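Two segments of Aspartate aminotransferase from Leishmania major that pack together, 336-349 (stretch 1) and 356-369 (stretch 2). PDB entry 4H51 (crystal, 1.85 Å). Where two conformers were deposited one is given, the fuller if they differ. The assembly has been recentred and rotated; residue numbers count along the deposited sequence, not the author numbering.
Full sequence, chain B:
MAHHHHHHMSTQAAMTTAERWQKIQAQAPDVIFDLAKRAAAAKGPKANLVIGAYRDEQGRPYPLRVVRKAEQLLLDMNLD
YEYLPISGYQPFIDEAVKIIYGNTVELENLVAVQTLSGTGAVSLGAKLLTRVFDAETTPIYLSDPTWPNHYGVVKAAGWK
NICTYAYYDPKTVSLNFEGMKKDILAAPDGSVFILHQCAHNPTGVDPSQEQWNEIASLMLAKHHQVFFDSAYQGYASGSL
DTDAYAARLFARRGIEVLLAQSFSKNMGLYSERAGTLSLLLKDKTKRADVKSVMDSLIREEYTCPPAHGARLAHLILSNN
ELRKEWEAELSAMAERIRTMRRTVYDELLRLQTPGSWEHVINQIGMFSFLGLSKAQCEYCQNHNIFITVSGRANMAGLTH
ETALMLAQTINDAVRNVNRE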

# COMPACT_ATOMS: atom_id res chain seq x y z
N ARG B 336 -19.64 20.79 -13.40
CA ARG B 336 -18.66 21.40 -14.30
C ARG B 336 -18.30 20.44 -15.43
O ARG B 336 -18.11 20.84 -16.58
CB ARG B 336 -17.38 21.84 -13.56
CG ARG B 336 -16.53 22.84 -14.35
CD ARG B 336 -15.13 23.02 -13.76
NE ARG B 336 -14.26 21.92 -14.21
CZ ARG B 336 -13.77 21.78 -15.44
NH1 ARG B 336 -14.01 22.68 -16.40
NH2 ARG B 336 -13.01 20.71 -15.72
N ILE B 337 -18.22 19.16 -15.09
CA ILE B 337 -17.98 18.13 -16.12
C ILE B 337 -19.09 18.14 -17.14
O ILE B 337 -18.83 18.07 -18.35
CB ILE B 337 -17.85 16.72 -15.50
CG1 ILE B 337 -16.60 16.68 -14.58
CG2 ILE B 337 -17.73 15.66 -16.61
CD1 ILE B 337 -16.50 15.45 -13.69
N ARG B 338 -20.34 18.20 -16.67
CA ARG B 338 -21.45 18.29 -17.61
C ARG B 338 -21.36 19.49 -18.53
O ARG B 338 -21.70 19.36 -19.70
CB ARG B 338 -22.80 18.34 -16.90
CG ARG B 338 -23.27 17.05 -16.29
CD ARG B 338 -24.65 17.32 -15.66
NE ARG B 338 -24.68 16.47 -14.52
CZ ARG B 338 -24.66 16.80 -13.24
NH1 ARG B 338 -24.85 18.03 -12.77
NH2 ARG B 338 -24.59 15.80 -12.40
N THR B 339 -20.95 20.67 -18.01
CA THR B 339 -20.81 21.86 -18.81
C THR B 339 -19.72 21.69 -19.87
O THR B 339 -19.89 22.16 -21.00
CB THR B 339 -20.60 23.20 -18.00
OG1 THR B 339 -19.27 23.31 -17.44
CG2 THR B 339 -21.63 23.30 -16.88
N MET B 340 -18.67 20.94 -19.54
CA MET B 340 -17.63 20.64 -20.55
C MET B 340 -18.17 19.71 -21.65
O MET B 340 -17.88 19.88 -22.83
CB MET B 340 -16.39 20.03 -19.85
CG MET B 340 -15.66 21.02 -18.93
SD MET B 340 -15.08 22.53 -19.74
CE MET B 340 -16.36 23.79 -19.44
N ARG B 341 -18.97 18.73 -21.27
CA ARG B 341 -19.51 17.81 -22.29
C ARG B 341 -20.46 18.58 -23.22
O ARG B 341 -20.41 18.45 -24.45
CB ARG B 341 -20.28 16.67 -21.64
CG ARG B 341 -19.51 15.75 -20.75
CD ARG B 341 -20.50 14.80 -20.10
NE ARG B 341 -19.81 13.81 -19.29
CZ ARG B 341 -19.11 12.78 -19.75
NH1 ARG B 341 -19.01 12.56 -21.06
NH2 ARG B 341 -18.50 11.96 -18.90
N ARG B 342 -21.26 19.45 -22.63
CA ARG B 342 -22.21 20.25 -23.40
C ARG B 342 -21.46 21.21 -24.33
O ARG B 342 -21.83 21.39 -25.48
CB ARG B 342 -23.18 20.98 -22.46
CG ARG B 342 -24.04 22.05 -23.13
CD ARG B 342 -24.99 21.47 -24.18
NE ARG B 342 -25.85 20.39 -23.67
CZ ARG B 342 -26.81 19.79 -24.40
NH1 ARG B 342 -27.02 20.14 -25.67
NH2 ARG B 342 -27.55 18.83 -23.87
N THR B 343 -20.35 21.77 -23.85
CA THR B 343 -19.56 22.64 -24.69
C THR B 343 -18.96 21.92 -25.91
O THR B 343 -18.94 22.47 -27.03
CB THR B 343 -18.41 23.26 -23.89
OG1 THR B 343 -18.94 24.01 -22.78
CG2 THR B 343 -17.61 24.16 -24.75
N VAL B 344 -18.42 20.73 -25.69
CA VAL B 344 -17.86 19.93 -26.79
C VAL B 344 -18.97 19.58 -27.77
O VAL B 344 -18.81 19.76 -29.00
CB VAL B 344 -17.22 18.60 -26.25
CG1 VAL B 344 -16.73 17.74 -27.40
CG2 VAL B 344 -16.09 18.94 -25.27
N TYR B 345 -20.08 19.09 -27.23
CA TYR B 345 -21.20 18.62 -28.02
C TYR B 345 -21.81 19.74 -28.86
O TYR B 345 -22.03 19.53 -30.04
CB TYR B 345 -22.24 17.95 -27.14
CG TYR B 345 -23.52 17.57 -27.84
CD1 TYR B 345 -23.57 16.50 -28.72
CD2 TYR B 345 -24.70 18.28 -27.60
CE1 TYR B 345 -24.75 16.15 -29.36
CE2 TYR B 345 -25.88 17.96 -28.25
CZ TYR B 345 -25.90 16.87 -29.11
OH TYR B 345 -27.08 16.54 -29.75
N ASP B 346 -22.01 20.92 -28.27
CA ASP B 346 -22.63 22.03 -29.02
C ASP B 346 -21.74 22.47 -30.16
O ASP B 346 -22.21 22.92 -31.20
CB ASP B 346 -22.98 23.23 -28.10
CG ASP B 346 -24.17 22.96 -27.23
OD1 ASP B 346 -25.01 22.11 -27.58
OD2 ASP B 346 -24.28 23.57 -26.14
N GLU B 347 -20.43 22.34 -29.96
CA GLU B 347 -19.48 22.70 -30.97
C GLU B 347 -19.41 21.66 -32.07
O GLU B 347 -19.30 22.01 -33.24
CB GLU B 347 -18.11 22.93 -30.34
CG GLU B 347 -17.02 23.44 -31.25
CD GLU B 347 -17.26 24.85 -31.81
OE1 GLU B 347 -18.34 25.44 -31.55
OE2 GLU B 347 -16.37 25.35 -32.52
N LEU B 348 -19.48 20.37 -31.71
CA LEU B 348 -19.58 19.33 -32.74
C LEU B 348 -20.82 19.54 -33.62
O LEU B 348 -20.76 19.32 -34.82
CB LEU B 348 -19.62 17.94 -32.13
CG LEU B 348 -18.33 17.52 -31.44
CD1 LEU B 348 -18.57 16.26 -30.57
CD2 LEU B 348 -17.23 17.31 -32.46
N LEU B 349 -21.93 19.93 -33.02
CA LEU B 349 -23.15 20.21 -33.78
C LEU B 349 -22.94 21.39 -34.73
O LEU B 349 -23.40 21.37 -35.89
CB LEU B 349 -24.33 20.54 -32.86
CG LEU B 349 -24.94 19.39 -32.07
CD1 LEU B 349 -26.26 19.86 -31.48
CD2 LEU B 349 -25.09 18.12 -32.91
N SER B 356 -22.99 11.06 -35.39
CA SER B 356 -23.73 11.51 -34.25
C SER B 356 -22.79 11.63 -33.04
O SER B 356 -21.80 10.88 -32.90
CB SER B 356 -24.86 10.55 -33.96
OG SER B 356 -24.37 9.30 -33.49
N TRP B 357 -23.11 12.60 -32.18
CA TRP B 357 -22.23 12.96 -31.07
C TRP B 357 -22.91 13.02 -29.75
O TRP B 357 -22.30 13.50 -28.79
CB TRP B 357 -21.55 14.26 -31.41
CG TRP B 357 -20.73 14.03 -32.62
CD1 TRP B 357 -21.06 14.31 -33.96
CD2 TRP B 357 -19.45 13.30 -32.69
NE1 TRP B 357 -20.08 13.87 -34.80
CE2 TRP B 357 -19.09 13.25 -34.12
CE3 TRP B 357 -18.59 12.72 -31.75
CZ2 TRP B 357 -17.90 12.67 -34.55
CZ3 TRP B 357 -17.40 12.14 -32.19
CH2 TRP B 357 -17.07 12.10 -33.56
N GLU B 358 -24.12 12.48 -29.67
CA GLU B 358 -24.92 12.55 -28.45
C GLU B 358 -24.29 11.74 -27.30
O GLU B 358 -24.55 11.97 -26.13
CB GLU B 358 -26.37 12.12 -28.71
CG GLU B 358 -27.20 13.19 -29.48
CD GLU B 358 -26.85 13.33 -30.97
OE1 GLU B 358 -26.59 12.30 -31.64
OE2 GLU B 358 -26.85 14.47 -31.49
N HIS B 359 -23.44 10.78 -27.65
CA HIS B 359 -22.72 10.07 -26.60
C HIS B 359 -21.91 10.99 -25.72
O HIS B 359 -21.70 10.67 -24.53
CB HIS B 359 -21.88 8.93 -27.15
CG HIS B 359 -20.91 9.32 -28.24
ND1 HIS B 359 -21.31 9.63 -29.50
CD2 HIS B 359 -19.51 9.35 -28.26
CE1 HIS B 359 -20.23 9.90 -30.24
NE2 HIS B 359 -19.13 9.72 -29.48
N VAL B 360 -21.42 12.09 -26.28
CA VAL B 360 -20.63 13.06 -25.56
C VAL B 360 -21.39 13.60 -24.34
O VAL B 360 -20.83 13.67 -23.24
CB VAL B 360 -20.17 14.22 -26.45
CG1 VAL B 360 -19.41 15.25 -25.63
CG2 VAL B 360 -19.33 13.73 -27.62
N ILE B 361 -22.66 13.95 -24.54
CA ILE B 361 -23.48 14.44 -23.43
C ILE B 361 -24.18 13.32 -22.66
O ILE B 361 -24.53 13.49 -21.49
CB ILE B 361 -24.49 15.54 -23.87
CG1 ILE B 361 -25.26 15.14 -25.14
CG2 ILE B 361 -23.80 16.86 -24.14
CD1 ILE B 361 -26.40 16.10 -25.47
N ASN B 362 -24.42 12.16 -23.28
CA ASN B 362 -25.08 11.08 -22.59
C ASN B 362 -24.15 10.22 -21.73
O ASN B 362 -24.58 9.59 -20.77
CB ASN B 362 -25.86 10.16 -23.55
CG ASN B 362 -26.96 10.89 -24.31
OD1 ASN B 362 -27.53 11.87 -23.83
ND2 ASN B 362 -27.22 10.46 -25.55
N GLN B 363 -22.86 10.15 -22.07
CA GLN B 363 -21.92 9.44 -21.25
C GLN B 363 -21.75 10.23 -19.95
O GLN B 363 -21.94 11.45 -19.92
CB GLN B 363 -20.59 9.21 -22.00
CG GLN B 363 -20.69 8.10 -23.04
CD GLN B 363 -19.53 8.08 -24.01
OE1 GLN B 363 -18.64 8.88 -23.89
NE2 GLN B 363 -19.52 7.13 -24.96
N ILE B 364 -21.44 9.53 -18.88
CA ILE B 364 -21.35 10.13 -17.56
C ILE B 364 -20.01 9.81 -16.90
O ILE B 364 -19.27 8.87 -17.33
CB ILE B 364 -22.57 9.74 -16.66
CG1 ILE B 364 -22.72 8.23 -16.47
CG2 ILE B 364 -23.88 10.24 -17.25
CD1 ILE B 364 -24.12 7.89 -15.97
N GLY B 365 -19.68 10.57 -15.86
CA GLY B 365 -18.47 10.39 -15.10
C GLY B 365 -17.36 11.22 -15.69
O GLY B 365 -17.63 12.24 -16.31
N MET B 366 -16.14 10.83 -15.49
CA MET B 366 -15.01 11.64 -15.95
C MET B 366 -14.75 11.54 -17.45
O MET B 366 -14.33 12.52 -18.08
CB MET B 366 -13.75 11.24 -15.24
CG MET B 366 -13.64 11.99 -13.93
SD MET B 366 -11.92 12.24 -13.53
CE MET B 366 -12.37 13.16 -12.04
N PHE B 367 -15.02 10.37 -18.02
CA PHE B 367 -14.61 10.11 -19.40
C PHE B 367 -15.71 10.23 -20.48
O PHE B 367 -16.95 10.18 -20.21
CB PHE B 367 -14.00 8.73 -19.45
CG PHE B 367 -12.84 8.54 -18.52
CD1 PHE B 367 -11.62 9.17 -18.75
CD2 PHE B 367 -12.93 7.69 -17.43
CE1 PHE B 367 -10.52 8.96 -17.91
CE2 PHE B 367 -11.84 7.48 -16.58
CZ PHE B 367 -10.64 8.10 -16.82
N SER B 368 -15.22 10.41 -21.71
CA SER B 368 -15.97 10.18 -22.95
C SER B 368 -15.13 9.11 -23.71
O SER B 368 -13.90 9.21 -23.78
CB SER B 368 -16.07 11.50 -23.69
OG SER B 368 -16.91 11.54 -24.84
N PHE B 369 -15.79 8.06 -24.21
CA PHE B 369 -15.23 7.20 -25.22
C PHE B 369 -15.74 7.76 -26.56
O PHE B 369 -16.92 7.61 -26.87
CB PHE B 369 -15.74 5.77 -24.98
CG PHE B 369 -14.72 4.70 -25.18
CD1 PHE B 369 -13.45 4.83 -24.66
CD2 PHE B 369 -15.05 3.51 -25.80
CE1 PHE B 369 -12.51 3.84 -24.82
CE2 PHE B 369 -14.11 2.53 -25.97
CZ PHE B 369 -12.84 2.68 -25.48
O HOH W 1 -20.67 13.61 -16.51

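How does the helix of stretch 1 begin its contact? Ile337 points toward stretch 2 and rests its CG2 3.4 Å from Gly365 O, a van der Waals approach to a backbone carbonyl, while its CD1 only grazes Met366 CG at 4.5 Å. Gly365 has phi/psi of 91/-155, angles at which a CB would be jammed against the carbonyl of Ile364, so glycine suits this turn.

Why does Arg341 bury more surface than any other residue here? Its extended side chain carries the guanidinium among three backbone carbonyls near its plane. Arg341 NH1 donates to Val360 O at 3.0 Å; Arg341 NH2 donates to both Gly365 O and Phe367 O, each at 2.7 Å, and a weak bond joins Arg341 NH1 to Phe367 O at 3.3 Å. Arg341 NE gives its hydrogen to water 1 (NE to water O, 2.9 Å), which also accepts a weak bond from Gly365 N at 3.3 Å. Gln363 O, by contrast, lies over one guanidinium face, 3.1 Å from Arg341 CZ, where the N-H groups do not point at it. One side chain thus ties together the short helix, the loop and the start of the strand.

What do Arg342 and Tyr345 share? Ile361 CD1 lies over the Arg342 guanidinium, 3.4 Å from Arg342 NH2. Between the two in sequence, Val344 CB lies 4.1 Å from Val360 CG1. Ile361 CD1 also sits over the face of the Tyr345 ring, 3.6 Å from the centroid in a CH-pi contact. At the ring's edge, Tyr345 OH donates to Glu358 OE2 at 2.7 Å, so the same tyrosine serves apolar and polar partners.

Where does the apolar packing close? One turn beyond Val344, Leu348 CD1 touches both Val360 CG2 at 4.0 Å and Trp357 CB at 3.7 Å. Val360 is thus a knob among Arg341, Val344, Tyr345 and Leu348.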